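PDB 4BE3: alginate lyase, family PL7 from Zobellia galactanivorans, which cleaves alginate from the ends of its chains, as an exolytic polysaccharide lyase that breaks glycosidic bonds by elimination. Local coordinates for residues 156-161 / 208-213; 186-191 / 201-206. One frame throughout, in Å; residues are numbered along the deposited sequence.

Contact 1: 156-161 / 208-213; sequences TAVWGY and KTIKFT
Trp159 meets the 208-213 segment through the edge of its indole: NE1 donates to Lys208 O at 2.9 Å, the oxygen lying practically in the ring plane and the N-H...O angle being 155°. The only hydrogen bond between the two segments, it helps to set how the ring is turned. One face of the indole has Val158 CG1 over its centre, 3.6 Å above the plane, so the residue just before it in the chain covers that face. Ile210 CG1 comes up obliquely beside both, 3.8 Å from Val158 CG1 and 3.6 Å from Trp159 NE1. It gets there because chi1 of -50° sets CG1 anti to the carbonyl carbon, beside the backbone N.

The two segments belong to the two opposed antiparallel sheets of the PL7 jelly roll, a beta-sandwich of the concanavalin clan. Strand 153-157 lies in one and strand 210-215 is the outermost strand of the other within the chain. Val158 and Trp159 both face Val136 in a classic beta bulge, where the chain turns a corner; Phe202 packs against both side chains from the neighbouring strand.

Further along, Phe212 and Thr156 reach tip to tip, CE1 to CG2 at 3.3 Å. Phe212 CZ comes 3.5 Å from Ala157 O, Val158 CG2 touches CE2 at 4.0 Å, and Trp138 meets the ring edge-to-face. Packing thins toward the outer side, where Thr209 points away from the 156-161 segment and the exposed Lys208 gives its carbonyl to the indole while its long chain leads away.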
ATOM      1  N   THR A 156     -21.485   1.373  17.050  1.00 16.74           N
ATOM      2  CA  THR A 156     -22.406   0.376  16.498  1.00 16.95           C
ATOM      3  C   THR A 156     -22.172  -0.937  17.182  1.00 17.58           C
ATOM      4  O   THR A 156     -21.002  -1.476  17.178  1.00 18.09           O
ATOM      5  CB  THR A 156     -22.122   0.188  14.997  1.00 18.25           C
ATOM      6  OG1 THR A 156     -22.507   1.393  14.313  1.00 18.94           O
ATOM      7  CG2 THR A 156     -23.000  -0.942  14.386  1.00 20.78           C
ATOM      8  N   ALA A 157     -23.179  -1.537  17.807  1.00 18.01           N
ATOM      9  CA  ALA A 157     -22.998  -2.792  18.485  1.00 18.23           C
ATOM     10  C   ALA A 157     -22.755  -4.015  17.613  1.00 17.66           C
ATOM     11  O   ALA A 157     -23.327  -4.072  16.458  1.00 18.80           O
ATOM     12  CB  ALA A 157     -24.252  -3.084  19.316  1.00 21.01           C
ATOM     13  N   VAL A 158     -21.837  -4.879  18.040  1.00 17.74           N
ATOM     14  CA  VAL A 158     -21.685  -6.167  17.340  1.00 18.01           C
ATOM     15  C   VAL A 158     -22.417  -7.246  18.150  1.00 20.70           C
ATOM     16  O   VAL A 158     -23.471  -7.840  17.652  1.00 22.09           O
ATOM     17  CB  VAL A 158     -20.133  -6.564  17.214  1.00 18.16           C
ATOM     18  CG1 VAL A 158     -20.060  -7.900  16.466  1.00 19.12           C
ATOM     19  CG2 VAL A 158     -19.529  -5.403  16.384  1.00 18.59           C
ATOM     20  N   TRP A 159     -21.922  -7.569  19.337  1.00 18.63           N
ATOM     21  CA  TRP A 159     -22.634  -8.543  20.271  1.00 19.55           C
ATOM     22  C   TRP A 159     -22.740  -7.729  21.547  1.00 21.90           C
ATOM     23  O   TRP A 159     -21.750  -7.175  22.065  1.00 21.39           O
ATOM     24  CB  TRP A 159     -21.744  -9.713  20.593  1.00 21.28           C
ATOM     25  CG  TRP A 159     -21.471 -10.495  19.295  1.00 21.90           C
ATOM     26  CD1 TRP A 159     -22.383 -11.167  18.493  1.00 25.30           C
ATOM     27  CD2 TRP A 159     -20.178 -10.741  18.759  1.00 21.13           C
ATOM     28  NE1 TRP A 159     -21.710 -11.815  17.421  1.00 23.34           N
ATOM     29  CE2 TRP A 159     -20.352 -11.588  17.565  1.00 23.54           C
ATOM     30  CE3 TRP A 159     -18.872 -10.311  19.154  1.00 19.29           C
ATOM     31  CZ2 TRP A 159     -19.287 -11.958  16.754  1.00 21.99           C
ATOM     32  CZ3 TRP A 159     -17.762 -10.748  18.324  1.00 20.75           C
ATOM     33  CH2 TRP A 159     -17.988 -11.555  17.137  1.00 20.95           C
ATOM     34  N   GLY A 160     -23.987  -7.529  22.032  1.00 22.50           N
ATOM     35  CA  GLY A 160     -24.069  -6.795  23.289  1.00 20.78           C
ATOM     36  C   GLY A 160     -24.488  -5.355  23.027  1.00 18.73           C
ATOM     37  O   GLY A 160     -25.222  -5.064  22.042  1.00 22.07           O
ATOM     38  N   TYR A 161     -23.914  -4.471  23.817  1.00 17.48           N
ATOM     39  CA  TYR A 161     -24.294  -3.075  23.740  1.00 16.55           C
ATOM     40  C   TYR A 161     -23.294  -2.270  22.871  1.00 19.69           C
ATOM     41  O   TYR A 161     -22.198  -2.745  22.544  1.00 20.57           O
ATOM     42  CB  TYR A 161     -24.108  -2.444  25.100  1.00 15.84           C
ATOM     43  CG  TYR A 161     -25.065  -3.078  26.150  1.00 19.84           C
ATOM     44  CD1 TYR A 161     -26.396  -3.394  25.803  1.00 21.56           C
ATOM     45  CD2 TYR A 161     -24.570  -3.340  27.415  1.00 20.82           C
ATOM     46  CE1 TYR A 161     -27.292  -4.003  26.795  1.00 22.21           C
ATOM     47  CE2 TYR A 161     -25.465  -3.853  28.422  1.00 21.45           C
ATOM     48  CZ  TYR A 161     -26.794  -4.117  28.036  1.00 21.27           C
ATOM     49  OH  TYR A 161     -27.687  -4.664  29.014  1.00 25.57           O
ATOM     50  N   LYS A 208     -23.764 -15.194  16.377  1.00 26.07           N
ATOM     51  CA  LYS A 208     -24.038 -14.874  14.986  1.00 27.47           C
ATOM     52  C   LYS A 208     -22.844 -14.136  14.376  1.00 24.05           C
ATOM     53  O   LYS A 208     -22.178 -13.348  15.020  1.00 25.87           O
ATOM     54  CB  LYS A 208     -25.171 -13.863  14.850  1.00 31.01           C
ATOM     55  CG  LYS A 208     -26.552 -14.341  15.351  1.00 47.60           C
ATOM     56  CD  LYS A 208     -27.118 -15.564  14.625  1.00 66.05           C
ATOM     57  CE  LYS A 208     -28.494 -15.966  15.200  1.00 67.99           C
ATOM     58  NZ  LYS A 208     -29.264 -16.658  14.135  1.00 73.16           N
ATOM     59  N   THR A 209     -22.548 -14.450  13.131  1.00 24.80           N
ATOM     60  CA  THR A 209     -21.480 -13.642  12.415  1.00 24.22           C
ATOM     61  C   THR A 209     -22.151 -12.374  11.960  1.00 24.59           C
ATOM     62  O   THR A 209     -23.262 -12.386  11.343  1.00 25.44           O
ATOM     63  CB  THR A 209     -21.055 -14.462  11.177  1.00 24.61           C
ATOM     64  OG1 THR A 209     -20.303 -15.572  11.637  1.00 28.25           O
ATOM     65  CG2 THR A 209     -20.146 -13.604  10.298  1.00 24.90           C
ATOM     66  N   ILE A 210     -21.534 -11.252  12.198  1.00 22.39           N
ATOM     67  CA  ILE A 210     -22.187  -9.998  11.959  1.00 23.48           C
ATOM     68  C   ILE A 210     -21.337  -9.182  10.978  1.00 23.22           C
ATOM     69  O   ILE A 210     -20.096  -9.141  11.179  1.00 22.90           O
ATOM     70  CB  ILE A 210     -22.177  -9.133  13.213  1.00 24.38           C
ATOM     71  CG1 ILE A 210     -22.669  -9.871  14.504  1.00 30.24           C
ATOM     72  CG2 ILE A 210     -23.054  -7.888  12.971  1.00 26.13           C
ATOM     73  CD1 ILE A 210     -24.063 -10.263  14.371  1.00 30.58           C
ATOM     74  N   LYS A 211     -21.948  -8.621   9.956  1.00 23.11           N
ATOM     75  CA  LYS A 211     -21.151  -7.890   8.917  1.00 22.18           C
ATOM     76  C   LYS A 211     -21.610  -6.466   8.827  1.00 22.67           C
ATOM     77  O   LYS A 211     -22.861  -6.199   9.035  1.00 22.58           O
ATOM     78  CB  LYS A 211     -21.451  -8.568   7.564  1.00 23.90           C
ATOM     79  CG  LYS A 211     -20.724  -9.958   7.466  1.00 27.00           C
ATOM     80  CD  LYS A 211     -20.899 -10.531   6.046  1.00 32.04           C
ATOM     81  CE  LYS A 211     -20.337 -11.970   6.180  1.00 38.79           C
ATOM     82  NZ  LYS A 211     -20.349 -12.760   4.919  1.00 44.88           N
ATOM     83  N   PHE A 212     -20.748  -5.531   8.403  1.00 21.07           N
ATOM     84  CA  PHE A 212     -21.163  -4.132   8.241  1.00 20.72           C
ATOM     85  C   PHE A 212     -20.456  -3.607   6.954  1.00 22.15           C
ATOM     86  O   PHE A 212     -19.341  -4.058   6.664  1.00 22.55           O
ATOM     87  CB  PHE A 212     -20.654  -3.222   9.369  1.00 20.43           C
ATOM     88  CG  PHE A 212     -21.218  -3.639  10.717  1.00 22.74           C
ATOM     89  CD1 PHE A 212     -22.450  -3.150  11.130  1.00 22.54           C
ATOM     90  CD2 PHE A 212     -20.563  -4.580  11.472  1.00 21.26           C
ATOM     91  CE1 PHE A 212     -23.000  -3.594  12.382  1.00 23.42           C
ATOM     92  CE2 PHE A 212     -21.110  -5.055  12.740  1.00 21.41           C
ATOM     93  CZ  PHE A 212     -22.351  -4.482  13.157  1.00 22.01           C
ATOM     94  N   THR A 213     -21.014  -2.574   6.371  1.00 21.68           N
ATOM     95  CA  THR A 213     -20.353  -1.896   5.186  1.00 21.77           C
ATOM     96  C   THR A 213     -20.328  -0.468   5.500  1.00 24.05           C
ATOM     97  O   THR A 213     -21.398   0.151   5.835  1.00 26.03           O
ATOM     98  CB  THR A 213     -21.138  -2.149   3.905  1.00 25.83           C
ATOM     99  OG1 THR A 213     -21.172  -3.537   3.676  1.00 26.17           O
ATOM    100  CG2 THR A 213     -20.525  -1.397   2.694  1.00 26.08           C
TER

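Contact 2: 186-191 / 201-206; sequences EFSYEI and TFSSEG
Ser204 reaches across to Glu186 with its hydroxyl, OG donating to Glu186 O at 2.8 Å from within the carbonyl plane. On the way, Ser204 CB rests 3.7 Å from Phe187 CB and equally near Glu186 O; OG, set anti to the backbone N (chi1 -179°), then closes on that oxygen. Water 1 donates a second hydrogen bond to Glu186 O and accepts one from Glu205 N, so the carbonyl is gripped twice beyond the Ser188-Ser203 pair. An alanine in place of Ser204 would probably leave Glu186 O with the water but without its direct side-chain donor.

Strands 187-194 and 197-203 form an antiparallel beta hairpin within the seven-stranded sheet of the jelly roll, their short segments 4.8 Å apart at an angle of 173°. Ser188 with Ser203 and Glu190 with Thr201 are hydrogen-bonded pairs; Ser188 N to Ser203 O, 2.8 Å, is nearly straight at 170°. Between them lies the non-hydrogen-bonded pair Tyr189 and Phe202, where Tyr189 CB packs 3.7 Å from Phe202 CE1. These aromatic side chains enter the buried side, both touching Ile123 of the opposing sheet, and Tyr189 OH bonds to Val107 O.

On the other face Glu190 and Thr201 lie side by side. Their tips are joined by water 2, which donates to Glu190 OE2 at 2.6 Å and accepts from Thr201 OG1, while Ser188 OG bonds to Thr85 OG1. The hairpin thus has one aromatic, apolar face turned to the core and one polar face, where a water and a hydroxyl-to-hydroxyl bond take up part of the polar groups.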
ATOM      1  N   GLU A 186     -12.998 -16.650  22.745  1.00 24.81           N
ATOM      2  CA  GLU A 186     -12.427 -16.291  21.460  0.50 23.35           C
ATOM      3  C   GLU A 186     -13.393 -15.591  20.542  1.00 24.44           C
ATOM      4  O   GLU A 186     -14.523 -16.038  20.387  1.00 23.38           O
ATOM      5  CB  GLU A 186     -11.949 -17.592  20.752  0.50 23.83           C
ATOM      6  CG  GLU A 186     -10.788 -18.147  21.483  0.50 22.47           C
ATOM      7  CD  GLU A 186      -9.973 -19.248  20.742  0.50 25.39           C
ATOM      8  OE1 GLU A 186      -9.818 -19.217  19.537  0.50 28.94           O
ATOM      9  OE2 GLU A 186      -9.430 -20.105  21.445  0.50 26.18           O
ATOM     10  N   PHE A 187     -12.940 -14.524  19.829  1.00 20.95           N
ATOM     11  CA  PHE A 187     -13.734 -14.031  18.696  1.00 20.48           C
ATOM     12  C   PHE A 187     -12.738 -13.502  17.630  1.00 20.94           C
ATOM     13  O   PHE A 187     -11.527 -13.361  17.935  1.00 21.71           O
ATOM     14  CB  PHE A 187     -14.741 -12.899  19.134  1.00 18.71           C
ATOM     15  CG  PHE A 187     -14.097 -11.682  19.756  1.00 19.49           C
ATOM     16  CD1 PHE A 187     -13.763 -11.721  21.106  1.00 19.66           C
ATOM     17  CD2 PHE A 187     -13.854 -10.551  18.967  1.00 18.89           C
ATOM     18  CE1 PHE A 187     -13.213 -10.558  21.724  1.00 22.12           C
ATOM     19  CE2 PHE A 187     -13.313  -9.367  19.577  1.00 19.61           C
ATOM     20  CZ  PHE A 187     -13.020  -9.374  20.956  1.00 19.52           C
ATOM     21  N   SER A 188     -13.271 -13.328  16.422  1.00 19.80           N
ATOM     22  CA  SER A 188     -12.462 -12.857  15.286  1.00 21.86           C
ATOM     23  C   SER A 188     -13.062 -11.575  14.750  1.00 19.87           C
ATOM     24  O   SER A 188     -14.275 -11.437  14.754  1.00 21.34           O
ATOM     25  CB  SER A 188     -12.561 -13.964  14.197  1.00 21.95           C
ATOM     26  OG  SER A 188     -11.857 -15.102  14.807  1.00 26.66           O
ATOM     27  N   TYR A 189     -12.245 -10.708  14.123  1.00 18.32           N
ATOM     28  CA  TYR A 189     -12.724  -9.626  13.351  1.00 16.82           C
ATOM     29  C   TYR A 189     -11.891  -9.612  12.046  1.00 19.41           C
ATOM     30  O   TYR A 189     -10.723 -10.121  11.985  1.00 20.16           O
ATOM     31  CB  TYR A 189     -12.660  -8.278  14.100  1.00 18.62           C
ATOM     32  CG  TYR A 189     -11.317  -7.814  14.488  1.00 18.23           C
ATOM     33  CD1 TYR A 189     -10.461  -7.200  13.477  1.00 18.89           C
ATOM     34  CD2 TYR A 189     -10.936  -7.731  15.812  1.00 17.62           C
ATOM     35  CE1 TYR A 189      -9.187  -6.648  13.814  1.00 18.96           C
ATOM     36  CE2 TYR A 189      -9.631  -7.182  16.194  1.00 16.82           C
ATOM     37  CZ  TYR A 189      -8.780  -6.656  15.143  1.00 16.88           C
ATOM     38  OH  TYR A 189      -7.589  -6.094  15.585  1.00 17.54           O
ATOM     39  N   GLU A 190     -12.519  -9.058  11.061  1.00 18.00           N
ATOM     40  CA  GLU A 190     -11.794  -8.672   9.833  1.00 19.98           C
ATOM     41  C   GLU A 190     -12.189  -7.306   9.453  1.00 18.49           C
ATOM     42  O   GLU A 190     -13.424  -6.997   9.390  1.00 20.46           O
ATOM     43  CB  GLU A 190     -12.240  -9.654   8.709  1.00 20.98           C
ATOM     44  CG  GLU A 190     -11.545  -9.317   7.331  1.00 21.69           C
ATOM     45  CD  GLU A 190     -11.980 -10.303   6.251  1.00 26.67           C
ATOM     46  OE1 GLU A 190     -11.538 -11.441   6.216  1.00 26.61           O
ATOM     47  OE2 GLU A 190     -12.946  -9.954   5.501  1.00 29.75           O
ATOM     48  N   ILE A 191     -11.192  -6.446   9.162  1.00 17.75           N
ATOM     49  CA  ILE A 191     -11.489  -5.131   8.636  1.00 15.98           C
ATOM     50  C   ILE A 191     -10.913  -5.192   7.159  1.00 20.52           C
ATOM     51  O   ILE A 191      -9.696  -5.285   7.021  1.00 20.41           O
ATOM     52  CB  ILE A 191     -10.714  -4.057   9.329  1.00 15.63           C
ATOM     53  CG1 ILE A 191     -11.066  -4.141  10.892  1.00 18.09           C
ATOM     54  CG2 ILE A 191     -11.055  -2.608   8.695  1.00 17.69           C
ATOM     55  CD1 ILE A 191     -10.133  -3.186  11.715  1.00 19.48           C
ATOM     56  N   THR A 201     -16.260  -7.895   9.315  1.00 17.85           N
ATOM     57  CA  THR A 201     -16.924  -9.191   9.647  1.00 19.71           C
ATOM     58  C   THR A 201     -16.517  -9.498  11.032  1.00 18.79           C
ATOM     59  O   THR A 201     -15.284  -9.569  11.343  1.00 20.38           O
ATOM     60  CB  THR A 201     -16.460 -10.310   8.697  1.00 21.57           C
ATOM     61  OG1 THR A 201     -16.704  -9.856   7.344  1.00 23.11           O
ATOM     62  CG2 THR A 201     -17.251 -11.692   8.913  1.00 22.90           C
ATOM     63  N   PHE A 202     -17.459  -9.923  11.855  1.00 19.58           N
ATOM     64  CA  PHE A 202     -17.151 -10.361  13.216  1.00 19.26           C
ATOM     65  C   PHE A 202     -17.732 -11.734  13.500  1.00 20.95           C
ATOM     66  O   PHE A 202     -18.881 -11.953  13.117  1.00 22.60           O
ATOM     67  CB  PHE A 202     -17.891  -9.389  14.222  1.00 19.50           C
ATOM     68  CG  PHE A 202     -17.315  -8.013  14.203  1.00 17.24           C
ATOM     69  CD1 PHE A 202     -16.242  -7.731  15.077  1.00 19.27           C
ATOM     70  CD2 PHE A 202     -17.873  -7.056  13.369  1.00 18.96           C
ATOM     71  CE1 PHE A 202     -15.733  -6.427  15.166  1.00 17.96           C
ATOM     72  CE2 PHE A 202     -17.389  -5.719  13.418  1.00 17.58           C
ATOM     73  CZ  PHE A 202     -16.286  -5.436  14.313  1.00 16.03           C
ATOM     74  N   SER A 203     -16.924 -12.660  14.028  1.00 22.20           N
ATOM     75  CA  SER A 203     -17.471 -14.016  14.220  0.50 22.25           C
ATOM     76  C   SER A 203     -16.973 -14.562  15.541  1.00 23.55           C
ATOM     77  O   SER A 203     -15.918 -14.156  16.066  1.00 22.15           O
ATOM     78  CB  SER A 203     -16.994 -14.918  13.026  0.50 22.93           C
ATOM     79  OG  SER A 203     -15.582 -15.030  13.056  0.50 18.97           O
ATOM     80  N   SER A 204     -17.746 -15.471  16.119  1.00 22.94           N
ATOM     81  CA  SER A 204     -17.359 -16.093  17.360  1.00 24.76           C
ATOM     82  C   SER A 204     -18.211 -17.377  17.525  1.00 27.63           C
ATOM     83  O   SER A 204     -19.382 -17.381  17.200  1.00 26.98           O
ATOM     84  CB  SER A 204     -17.618 -15.181  18.535  1.00 23.51           C
ATOM     85  OG  SER A 204     -17.216 -15.805  19.749  1.00 25.13           O
ATOM     86  N   GLU A 205     -17.563 -18.462  17.908  1.00 29.38           N
ATOM     87  CA  GLU A 205     -18.301 -19.739  17.925  1.00 33.02           C
ATOM     88  C   GLU A 205     -19.564 -19.637  18.840  1.00 31.98           C
ATOM     89  O   GLU A 205     -19.531 -19.218  20.021  1.00 30.74           O
ATOM     90  CB  GLU A 205     -17.345 -20.828  18.395  1.00 37.15           C
ATOM     91  CG  GLU A 205     -17.977 -22.161  18.798  1.00 52.90           C
ATOM     92  CD  GLU A 205     -18.594 -22.900  17.643  1.00 72.58           C
ATOM     93  OE1 GLU A 205     -18.136 -22.660  16.492  1.00 79.72           O
ATOM     94  OE2 GLU A 205     -19.539 -23.708  17.898  1.00 76.40           O
ATOM     95  N   GLY A 206     -20.703 -19.999  18.270  1.00 31.27           N
ATOM     96  CA  GLY A 206     -21.891 -19.990  19.090  1.00 36.58           C
ATOM     97  C   GLY A 206     -22.618 -18.654  19.046  1.00 35.42           C
ATOM     98  O   GLY A 206     -23.648 -18.515  19.656  1.00 34.16           O
TER
HETATM   99  O   HOH W   1     -14.850 -18.518  18.781  1.00 40.05           O
HETATM  100  O   HOH W   2     -14.831  -8.238   6.199  1.00 22.81           O

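From the N terminus, the chain first passes 156-161, which begins on strand 153-157, then runs through 186-191, turns and returns as 201-206, and reaches 208-213 almost at once. Contact 2 closes the short hairpin loop, and the whole hairpin lies within the longer span that contact 1 closes, so the two nest without crossing. Contact 2 is made inside one sheet, whereas contact 1 spans from that sheet's outermost strand 210-215 to the sheet opposite. They meet at Phe202: its N lies 2.8 Å from Ile210 O, a probable hydrogen bond, and its CB packs 3.5 Å from Val158 CG1. The centres of contact 1 and contact 2 are about 10 Å apart.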